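Local coordinates for protein aminoglycoside N(6')acetyltransferase (Legionella pneumophila subsp. pneumophila, PDB 3F5B) that probably transfers an acetyl group from acetyl-CoA to the 6'-amino group of aminoglycosides, at residues 64-69 with 76-81; 97-102 with 114-119; 131-136 with 165-170. All blocks are in the same frame, centred on the assembly; numbering follows the deposited sequence. Where two conformers were deposited one is given.

Contact 1 (64-69 with 76-81)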
loop_
_atom_site.group_PDB
_atom_site.type_symbol
_atom_site.label_atom_id
_atom_site.label_comp_id
_atom_site.label_asym_id
_atom_site.label_seq_id
_atom_site.Cartn_x
_atom_site.Cartn_y
_atom_site.Cartn_z
ATOM N N ALA A 64 -7.670 9.398 2.956
ATOM C CA ALA A 64 -6.452 8.855 2.335
ATOM C C ALA A 64 -6.362 9.229 0.852
ATOM O O ALA A 64 -7.303 9.782 0.306
ATOM C CB ALA A 64 -6.421 7.333 2.533
ATOM N N THR A 65 -5.210 8.979 0.235
ATOM C CA THR A 65 -5.020 9.103 -1.221
ATOM C C THR A 65 -5.165 7.711 -1.829
ATOM O O THR A 65 -4.752 6.705 -1.221
ATOM C CB THR A 65 -3.621 9.665 -1.548
ATOM O OG1 THR A 65 -3.486 10.932 -0.908
ATOM C CG2 THR A 65 -3.436 9.893 -3.009
ATOM N N HIS A 66 -5.830 7.649 -2.971
ATOM C CA HIS A 66 -6.156 6.365 -3.605
ATOM C C HIS A 66 -5.432 6.310 -4.952
ATOM O O HIS A 66 -5.518 7.269 -5.736
ATOM C CB HIS A 66 -7.665 6.235 -3.761
ATOM C CG HIS A 66 -8.382 6.149 -2.442
ATOM N ND1 HIS A 66 -8.870 4.962 -1.940
ATOM C CD2 HIS A 66 -8.612 7.085 -1.490
ATOM C CE1 HIS A 66 -9.412 5.184 -0.749
ATOM N NE2 HIS A 66 -9.265 6.463 -0.454
ATOM N N TRP A 67 -4.716 5.212 -5.174
ATOM C CA TRP A 67 -3.819 5.049 -6.308
ATOM C C TRP A 67 -4.120 3.771 -7.079
ATOM O O TRP A 67 -4.721 2.801 -6.548
ATOM C CB TRP A 67 -2.344 4.931 -5.854
ATOM C CG TRP A 67 -1.827 6.004 -4.974
ATOM C CD1 TRP A 67 -1.968 6.098 -3.611
ATOM C CD2 TRP A 67 -1.052 7.124 -5.378
ATOM N NE1 TRP A 67 -1.290 7.219 -3.136
ATOM C CE2 TRP A 67 -0.729 7.864 -4.206
ATOM C CE3 TRP A 67 -0.577 7.581 -6.624
ATOM C CZ2 TRP A 67 0.025 9.046 -4.247
ATOM C CZ3 TRP A 67 0.197 8.742 -6.653
ATOM C CH2 TRP A 67 0.493 9.459 -5.475
ATOM N N ILE A 68 -3.652 3.769 -8.332
ATOM C CA ILE A 68 -3.726 2.598 -9.211
ATOM C C ILE A 68 -2.320 2.390 -9.816
ATOM O O ILE A 68 -1.653 3.362 -10.189
ATOM C CB ILE A 68 -4.887 2.743 -10.274
ATOM C CG1 ILE A 68 -5.055 1.488 -11.165
ATOM C CG2 ILE A 68 -4.763 4.009 -11.145
ATOM C CD1 ILE A 68 -6.478 1.462 -11.820
ATOM N N ALA A 69 -1.880 1.136 -9.890
ATOM C CA ALA A 69 -0.578 0.780 -10.497
ATOM C C ALA A 69 -0.828 0.191 -11.862
ATOM O O ALA A 69 -1.745 -0.642 -12.014
ATOM C CB ALA A 69 0.136 -0.246 -9.627
ATOM N N PHE A 76 -3.370 -3.106 -12.476
ATOM C CA PHE A 76 -3.267 -4.403 -11.805
ATOM C C PHE A 76 -3.282 -4.330 -10.279
ATOM O O PHE A 76 -3.419 -5.370 -9.632
ATOM C CB PHE A 76 -2.026 -5.195 -12.294
ATOM C CG PHE A 76 -0.704 -4.657 -11.765
ATOM C CD1 PHE A 76 -0.178 -5.126 -10.578
ATOM C CD2 PHE A 76 -0.006 -3.672 -12.459
ATOM C CE1 PHE A 76 1.044 -4.626 -10.054
ATOM C CE2 PHE A 76 1.213 -3.158 -11.965
ATOM C CZ PHE A 76 1.729 -3.620 -10.753
ATOM N N ALA A 77 -3.106 -3.131 -9.695
ATOM C CA ALA A 77 -3.111 -3.012 -8.237
ATOM C C ALA A 77 -3.763 -1.727 -7.782
ATOM O O ALA A 77 -3.836 -0.747 -8.536
ATOM C CB ALA A 77 -1.648 -3.087 -7.667
ATOM N N TYR A 78 -4.174 -1.727 -6.520
ATOM C CA TYR A 78 -4.843 -0.594 -5.898
ATOM C C TYR A 78 -4.119 -0.338 -4.570
ATOM O O TYR A 78 -3.872 -1.269 -3.799
ATOM C CB TYR A 78 -6.308 -0.943 -5.681
ATOM C CG TYR A 78 -7.149 -0.038 -4.776
ATOM C CD1 TYR A 78 -7.213 1.338 -4.981
ATOM C CD2 TYR A 78 -7.951 -0.594 -3.759
ATOM C CE1 TYR A 78 -8.020 2.171 -4.143
ATOM C CE2 TYR A 78 -8.778 0.225 -2.936
ATOM C CZ TYR A 78 -8.795 1.596 -3.137
ATOM O OH TYR A 78 -9.582 2.400 -2.336
ATOM N N LEU A 79 -3.741 0.923 -4.358
ATOM C CA LEU A 79 -2.955 1.317 -3.190
ATOM C C LEU A 79 -3.623 2.519 -2.545
ATOM O O LEU A 79 -4.271 3.360 -3.220
ATOM C CB LEU A 79 -1.480 1.612 -3.541
ATOM C CG LEU A 79 -0.717 0.640 -4.469
ATOM C CD1 LEU A 79 -1.011 0.943 -5.968
ATOM C CD2 LEU A 79 0.799 0.683 -4.234
ATOM N N ILE A 80 -3.455 2.595 -1.231
ATOM C CA ILE A 80 -4.078 3.610 -0.385
ATOM C C ILE A 80 -2.997 4.137 0.565
ATOM O O ILE A 80 -2.344 3.346 1.255
ATOM C CB ILE A 80 -5.240 3.029 0.453
ATOM C CG1 ILE A 80 -6.275 2.309 -0.445
ATOM C CG2 ILE A 80 -5.939 4.176 1.309
ATOM C CD1 ILE A 80 -7.488 1.703 0.323
ATOM N N THR A 81 -2.765 5.453 0.554
ATOM C CA THR A 81 -1.760 6.045 1.437
ATOM C C THR A 81 -2.361 7.154 2.307
ATOM O O THR A 81 -3.263 7.867 1.881
ATOM C CB THR A 81 -0.554 6.607 0.656
ATOM O OG1 THR A 81 -0.991 7.638 -0.233
ATOM C CG2 THR A 81 0.131 5.478 -0.203
#
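H66 and Y78 lie side by side and point the same way on one face of this antiparallel strand pair, their rings meeting rim to rim with planes at 23°. H66 ND1 and Y78 OH share a hydrogen bond of 2.7 Å in which either may be the donor. Nearer the backbone, the CD1 edge of the tyrosine passes the carbonyl O of W67. I80 flanks the histidine, with its CG2 over one face of the imidazole. At the far side of the ring NE2 bonds to D52, so both ring nitrogens are engaged and the rotation of the ring is fixed; F56 and L53 of helix 43-57 add cover. A64 CB presses tightly on I80 CG2 at 3.4 Å.

The opposite face carries W67, crossing T81 at about a right angle. W67 NE1 donates to T81 OG1 at 2.9 Å, nearly straight (167°) and with the oxygen in the indole plane. That oxygen stands between the backbone N and carbonyl carbon of T81 (chi1 61°), which presents it to the indole edge, while T65 CG2 rests on one indole face toward the rim. Further along, A69 CB sits over the F76 ring, 4.2 Å from its centroid, and also meets A77 CB and L79 CD1. F119 of helix 109-123 packs against W67 edge-to-face.

Backbone bonds fix the register. T65 with T81, W67 with L79 and A69 with A77 are hydrogen-bonded pairs; H66 with I80 and I68 with Y78 are non-hydrogen-bonded ones. L79 N bonds to W67 O at 3.0 Å. The arrangement is a beta hairpin in the central sheet of the GNAT fold.

Contact 2 (97-102 with 114-119). With CHX (cyclohexane), chain D.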
loop_
_atom_site.group_PDB
_atom_site.type_symbol
_atom_site.label_atom_id
_atom_site.label_comp_id
_atom_site.label_asym_id
_atom_site.label_seq_id
_atom_site.Cartn_x
_atom_site.Cartn_y
_atom_site.Cartn_z
ATOM N N LEU A 97 0.777 2.785 4.247
ATOM C CA LEU A 97 0.440 2.175 2.972
ATOM C C LEU A 97 -0.504 0.983 3.154
ATOM O O LEU A 97 -0.322 0.144 4.048
ATOM C CB LEU A 97 1.725 1.709 2.259
ATOM C CG LEU A 97 1.636 1.043 0.894
ATOM C CD1 LEU A 97 1.001 2.021 -0.160
ATOM C CD2 LEU A 97 3.059 0.600 0.501
ATOM N N ASP A 98 -1.523 0.929 2.301
ATOM C CA ASP A 98 -2.324 -0.274 2.117
ATOM C C ASP A 98 -2.245 -0.623 0.661
ATOM O O ASP A 98 -2.372 0.272 -0.192
ATOM C CB ASP A 98 -3.771 0.023 2.370
ATOM C CG ASP A 98 -4.194 -0.306 3.746
ATOM O OD1 ASP A 98 -4.776 -1.412 3.909
ATOM O OD2 ASP A 98 -3.981 0.545 4.644
ATOM N N LEU A 99 -2.093 -1.909 0.356
ATOM C CA LEU A 99 -2.044 -2.295 -1.051
ATOM C C LEU A 99 -2.763 -3.602 -1.337
ATOM O O LEU A 99 -2.830 -4.498 -0.472
ATOM C CB LEU A 99 -0.603 -2.317 -1.563
ATOM C CG LEU A 99 0.327 -3.366 -0.977
ATOM C CD1 LEU A 99 0.426 -4.545 -1.947
ATOM C CD2 LEU A 99 1.735 -2.811 -0.704
ATOM N N PHE A 100 -3.254 -3.696 -2.566
ATOM C CA PHE A 100 -4.058 -4.793 -3.025
ATOM C C PHE A 100 -3.633 -5.133 -4.442
ATOM O O PHE A 100 -3.836 -4.329 -5.382
ATOM C CB PHE A 100 -5.546 -4.391 -2.989
ATOM C CG PHE A 100 -5.991 -3.845 -1.647
ATOM C CD1 PHE A 100 -6.436 -4.716 -0.638
ATOM C CD2 PHE A 100 -5.956 -2.481 -1.388
ATOM C CE1 PHE A 100 -6.827 -4.236 0.613
ATOM C CE2 PHE A 100 -6.350 -1.977 -0.129
ATOM C CZ PHE A 100 -6.799 -2.875 0.873
ATOM N N ILE A 101 -3.012 -6.302 -4.610
ATOM C CA ILE A 101 -2.701 -6.765 -5.950
ATOM C C ILE A 101 -3.952 -7.491 -6.450
ATOM O O ILE A 101 -4.251 -8.596 -5.998
ATOM C CB ILE A 101 -1.474 -7.759 -6.030
ATOM C CG1 ILE A 101 -0.255 -7.263 -5.265
ATOM C CG2 ILE A 101 -1.151 -8.112 -7.518
ATOM C CD1 ILE A 101 0.218 -5.906 -5.633
ATOM N N CYS A 102 -4.633 -6.885 -7.410
ATOM C CA CYS A 102 -5.974 -7.289 -7.769
ATOM C C CYS A 102 -6.087 -8.191 -8.989
ATOM O O CYS A 102 -7.152 -8.765 -9.213
ATOM C CB CYS A 102 -6.826 -6.036 -7.972
ATOM S SG CYS A 102 -6.925 -5.082 -6.415
ATOM N N GLN A 114 8.970 -5.581 -6.141
ATOM C CA GLN A 114 9.397 -4.587 -7.094
ATOM C C GLN A 114 8.354 -3.469 -7.140
ATOM O O GLN A 114 8.693 -2.305 -7.188
ATOM C CB GLN A 114 9.577 -5.198 -8.481
ATOM C CG GLN A 114 10.081 -4.178 -9.527
ATOM C CD GLN A 114 10.296 -4.796 -10.894
ATOM O OE1 GLN A 114 10.387 -6.017 -11.017
ATOM N NE2 GLN A 114 10.387 -3.954 -11.935
HETATM N N MSE A 115 7.088 -3.828 -7.160
HETATM C CA MSE A 115 6.040 -2.787 -7.218
HETATM C C MSE A 115 6.078 -1.885 -5.987
HETATM O O MSE A 115 5.955 -0.642 -6.104
HETATM C CB MSE A 115 4.650 -3.394 -7.383
HETATM C CG MSE A 115 3.566 -2.340 -7.740
HETATM SE SE MSE A 115 1.867 -2.817 -6.906
HETATM C CE MSE A 115 2.446 -2.640 -5.092
ATOM N N ILE A 116 6.222 -2.511 -4.812
ATOM C CA ILE A 116 6.333 -1.750 -3.575
ATOM C C ILE A 116 7.496 -0.759 -3.676
ATOM O O ILE A 116 7.318 0.445 -3.423
ATOM C CB ILE A 116 6.513 -2.686 -2.329
ATOM C CG1 ILE A 116 5.210 -3.454 -2.029
ATOM C CG2 ILE A 116 7.043 -1.879 -1.124
ATOM C CD1 ILE A 116 5.369 -4.638 -1.085
ATOM N N HIS A 117 8.675 -1.252 -4.060
ATOM C CA HIS A 117 9.850 -0.385 -4.152
ATOM C C HIS A 117 9.682 0.728 -5.177
ATOM O O HIS A 117 10.006 1.897 -4.901
ATOM C CB HIS A 117 11.123 -1.158 -4.442
ATOM C CG HIS A 117 11.563 -2.032 -3.307
ATOM N ND1 HIS A 117 12.586 -2.940 -3.436
ATOM C CD2 HIS A 117 11.096 -2.161 -2.041
ATOM C CE1 HIS A 117 12.747 -3.583 -2.291
ATOM N NE2 HIS A 117 11.864 -3.119 -1.424
ATOM N N GLU A 118 9.153 0.383 -6.340
ATOM C CA GLU A 118 8.937 1.428 -7.357
ATOM C C GLU A 118 7.892 2.461 -6.934
ATOM O O GLU A 118 8.007 3.645 -7.246
ATOM C CB GLU A 118 8.555 0.791 -8.691
ATOM C CG GLU A 118 9.723 0.023 -9.354
ATOM C CD GLU A 118 9.348 -0.469 -10.752
ATOM O OE1 GLU A 118 8.204 -0.199 -11.150
ATOM O OE2 GLU A 118 10.176 -1.123 -11.445
ATOM N N PHE A 119 6.853 2.030 -6.237
ATOM C CA PHE A 119 5.845 2.986 -5.752
ATOM C C PHE A 119 6.443 3.984 -4.756
ATOM O O PHE A 119 6.265 5.215 -4.891
ATOM C CB PHE A 119 4.676 2.242 -5.147
ATOM C CG PHE A 119 3.601 3.133 -4.568
ATOM C CD1 PHE A 119 2.815 3.951 -5.391
ATOM C CD2 PHE A 119 3.367 3.138 -3.199
ATOM C CE1 PHE A 119 1.807 4.773 -4.843
ATOM C CE2 PHE A 119 2.352 3.961 -2.639
ATOM C CZ PHE A 119 1.578 4.769 -3.461
HETATM C C1 CHX D . -4.228 -5.951 3.602
HETATM C C2 CHX D . -3.854 -5.189 2.327
HETATM C C3 CHX D . -3.102 -3.890 2.647
HETATM C C4 CHX D . -1.741 -4.178 3.293
HETATM C C5 CHX D . -1.747 -5.452 4.160
HETATM C C6 CHX D . -3.138 -5.851 4.688
#
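L97, L99 and I101 pack against M115, I116 and F119 where helix 109-123 covers strand 94-101, the first two elements of a beta-alpha-beta unit of the GNAT fold. The short segments run at 137° to each other, their axes 11.3 Å apart, and the contact is wholly apolar. It is tightest at the L97 end: CD1 comes within 3.4 Å of F119 CE2, oblique to the ring, as the two side chains slide past each other in opposite directions. L99 CD2 meets I116 CG1 at 3.8 Å, crossing at about a right angle. The touch of L99 CD1 on the methyl CE of selenomethionine M115 is looser, at 4.2 Å.

On the helix side turned from the strand, Q114 and H117 are partly exposed. There Q114 NE2 donates an almost straight bond to E118 OE2, which also accepts from the backbone N of R14. Across the strand from the helix, D98 and F100 line the cyclohexane pocket, with ligand C3 over one face of the phenyl ring and C2 3.6 Å from F100 CE1. Back in the core, M115 and I101 reach toward each other tip to tip, M115 SE 3.7 Å from I101 CD1.

Contact 3 (131-136 with 165-170). With CHX (cyclohexane), chain D.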
loop_
_atom_site.group_PDB
_atom_site.type_symbol
_atom_site.label_atom_id
_atom_site.label_comp_id
_atom_site.label_asym_id
_atom_site.label_seq_id
_atom_site.Cartn_x
_atom_site.Cartn_y
_atom_site.Cartn_z
ATOM N N LEU A 131 4.921 2.877 6.663
ATOM C CA LEU A 131 4.346 1.897 7.574
ATOM C C LEU A 131 3.333 1.060 6.830
ATOM O O LEU A 131 2.563 1.584 6.023
ATOM C CB LEU A 131 3.668 2.584 8.758
ATOM C CG LEU A 131 4.551 3.514 9.593
ATOM C CD1 LEU A 131 3.679 4.339 10.535
ATOM C CD2 LEU A 131 5.612 2.722 10.360
ATOM N N ILE A 132 3.346 -0.244 7.116
ATOM C CA ILE A 132 2.332 -1.181 6.627
ATOM C C ILE A 132 1.852 -2.099 7.749
ATOM O O ILE A 132 2.628 -2.443 8.654
ATOM C CB ILE A 132 2.833 -1.960 5.379
ATOM C CG1 ILE A 132 1.655 -2.505 4.579
ATOM C CG2 ILE A 132 3.870 -3.022 5.737
ATOM C CD1 ILE A 132 1.986 -2.669 3.033
ATOM N N ASN A 133 0.576 -2.487 7.692
ATOM C CA ASN A 133 -0.083 -3.068 8.875
ATOM C C ASN A 133 -0.870 -4.359 8.604
ATOM O O ASN A 133 -2.082 -4.366 8.771
ATOM C CB ASN A 133 -1.019 -2.017 9.480
ATOM C CG ASN A 133 -0.257 -0.830 10.057
ATOM O OD1 ASN A 133 0.336 -0.933 11.121
ATOM N ND2 ASN A 133 -0.254 0.293 9.335
ATOM N N PRO A 134 -0.195 -5.449 8.172
ATOM C CA PRO A 134 -1.004 -6.623 7.820
ATOM C C PRO A 134 -1.486 -7.412 9.024
ATOM O O PRO A 134 -0.889 -7.333 10.110
ATOM C CB PRO A 134 -0.030 -7.474 7.004
ATOM C CG PRO A 134 1.297 -7.190 7.682
ATOM C CD PRO A 134 1.237 -5.686 7.891
ATOM N N GLU A 135 -2.596 -8.128 8.830
ATOM C CA GLU A 135 -3.087 -9.127 9.784
ATOM C C GLU A 135 -2.021 -10.221 9.929
ATOM O O GLU A 135 -1.478 -10.690 8.928
ATOM C CB GLU A 135 -4.376 -9.726 9.218
ATOM C CG GLU A 135 -5.070 -10.691 10.137
ATOM C CD GLU A 135 -6.387 -11.179 9.571
ATOM O OE1 GLU A 135 -6.864 -10.653 8.553
ATOM O OE2 GLU A 135 -6.969 -12.086 10.187
ATOM N N ILE A 136 -1.715 -10.623 11.152
ATOM C CA ILE A 136 -0.615 -11.554 11.373
ATOM C C ILE A 136 -0.880 -12.875 10.615
ATOM O O ILE A 136 0.048 -13.464 10.026
ATOM C CB ILE A 136 -0.293 -11.767 12.903
ATOM C CG1 ILE A 136 0.199 -10.464 13.552
ATOM C CG2 ILE A 136 0.731 -12.890 13.105
ATOM C CD1 ILE A 136 0.647 -10.615 14.999
ATOM N N HIS A 165 -2.487 -7.954 14.441
ATOM C CA HIS A 165 -1.849 -7.388 13.255
ATOM C C HIS A 165 -0.423 -6.981 13.641
ATOM O O HIS A 165 -0.136 -6.743 14.818
ATOM C CB HIS A 165 -2.580 -6.121 12.753
ATOM C CG HIS A 165 -3.954 -6.364 12.229
ATOM N ND1 HIS A 165 -4.318 -6.093 10.921
ATOM C CD2 HIS A 165 -5.066 -6.829 12.839
ATOM C CE1 HIS A 165 -5.595 -6.391 10.752
ATOM N NE2 HIS A 165 -6.071 -6.829 11.904
ATOM N N TYR A 166 0.464 -6.897 12.663
ATOM C CA TYR A 166 1.801 -6.370 12.885
ATOM C C TYR A 166 1.820 -4.899 12.475
ATOM O O TYR A 166 1.136 -4.518 11.550
ATOM C CB TYR A 166 2.813 -7.083 11.990
ATOM C CG TYR A 166 3.219 -8.481 12.443
ATOM C CD1 TYR A 166 3.621 -8.717 13.755
ATOM C CD2 TYR A 166 3.238 -9.547 11.535
ATOM C CE1 TYR A 166 4.027 -10.005 14.179
ATOM C CE2 TYR A 166 3.644 -10.859 11.930
ATOM C CZ TYR A 166 4.034 -11.061 13.248
ATOM O OH TYR A 166 4.416 -12.295 13.650
ATOM N N LYS A 167 2.630 -4.100 13.155
ATOM C CA LYS A 167 3.008 -2.803 12.656
ATOM C C LYS A 167 4.394 -3.019 12.054
ATOM O O LYS A 167 5.281 -3.560 12.731
ATOM C CB LYS A 167 3.064 -1.812 13.810
ATOM C CG LYS A 167 2.507 -0.447 13.460
ATOM C CD LYS A 167 2.790 0.603 14.535
ATOM C CE LYS A 167 2.567 1.995 13.971
ATOM N NZ LYS A 167 3.650 2.927 14.459
HETATM N N MSE A 168 4.576 -2.643 10.784
HETATM C CA MSE A 168 5.850 -2.881 10.088
HETATM C C MSE A 168 6.346 -1.571 9.515
HETATM O O MSE A 168 5.541 -0.732 9.131
HETATM C CB MSE A 168 5.677 -3.918 8.974
HETATM C CG MSE A 168 5.103 -5.243 9.486
HETATM SE SE MSE A 168 4.911 -6.643 8.178
HETATM C CE MSE A 168 6.764 -7.004 7.896
ATOM N N LYS A 169 7.662 -1.404 9.454
ATOM C CA LYS A 169 8.248 -0.119 9.114
ATOM C C LYS A 169 9.381 -0.314 8.107
ATOM O O LYS A 169 10.159 -1.296 8.204
ATOM C CB LYS A 169 8.750 0.569 10.400
ATOM C CG LYS A 169 9.557 1.850 10.199
ATOM C CD LYS A 169 10.235 2.334 11.502
ATOM C CE LYS A 169 11.576 1.656 11.725
ATOM N NZ LYS A 169 12.263 1.941 13.066
ATOM N N LEU A 170 9.445 0.597 7.133
ATOM C CA LEU A 170 10.526 0.613 6.142
ATOM C C LEU A 170 11.210 1.974 6.110
ATOM O O LEU A 170 10.536 2.999 6.066
ATOM C CB LEU A 170 9.986 0.255 4.753
ATOM C CG LEU A 170 10.932 0.307 3.547
ATOM C CD1 LEU A 170 12.126 -0.602 3.746
ATOM C CD2 LEU A 170 10.174 -0.088 2.298
HETATM C C1 CHX D . -4.228 -5.951 3.602
HETATM C C2 CHX D . -3.854 -5.189 2.327
HETATM C C3 CHX D . -3.102 -3.890 2.647
HETATM C C4 CHX D . -1.741 -4.178 3.293
HETATM C C5 CHX D . -1.747 -5.452 4.160
HETATM C C6 CHX D . -3.138 -5.851 4.688
#
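Segments 131-136 and 165-170 run antiparallel, their overall directions 147° apart, with I132 and M168 as a hydrogen-bonded pair and a further bond from Y166 N to P134 O at 2.9 Å. Between these bonds the carbonyl of Y166 is buried without a polar partner, its O 3.3 Å from N133 CA.

The side chains mesh most closely around Y166. I136 crosses the phenol at about a right angle and sets CG1 over the ring centre, 3.6 Å from the centroid and 3° off the normal, with CD1 against Y166 CE1 and CG2 near CE2. H165 offers one ring face to the backbone of E135, whose CA lies 3.8 Å from the centroid, while N133 O sits at the imidazole edge. H165 NE2 bonds to the carbonyl of H161.

Selenomethionine M168 crosses P134 at about a right angle, its SE 3.7 Å from P134 CG; its CB packs on I132 CG2. N133 and K167 lie side by side, N133 OD1 3.2 Å from K167 CG, and the lysine NZ is hydrogen-bonded to Y90 OH. L131 CD2 touches K169 CB.

I132 and P134 also border the bound cyclohexane, with I132 CG1 4.0 Å from ligand C4. The ligand lies where strand 129-132 parts from its parallel neighbour 94-101, consistent with the V-shaped splay that receives acetyl-CoA in GNAT relatives.

In the fold
From the N terminus, contact 1 comes first, closing the short turn of the hairpin formed by strands 65-71 and 74-84. Contact 2 follows, closing the loop from strand 94-101 into helix 109-123, and contact 3 spans the longest interval, bringing strand 164-171 back beside 129-132 after helix 139-148 and strand 151-158. The three are in series; none nests in or crosses another. One mixed sheet unites them: strand 94-101 of contact 2 lies between 74-84 of contact 1 and 129-132 of contact 3. Contacts 1 and 3 do not touch, their centres about 17 Å apart, while contacts 2 and 3 both border the cyclohexane.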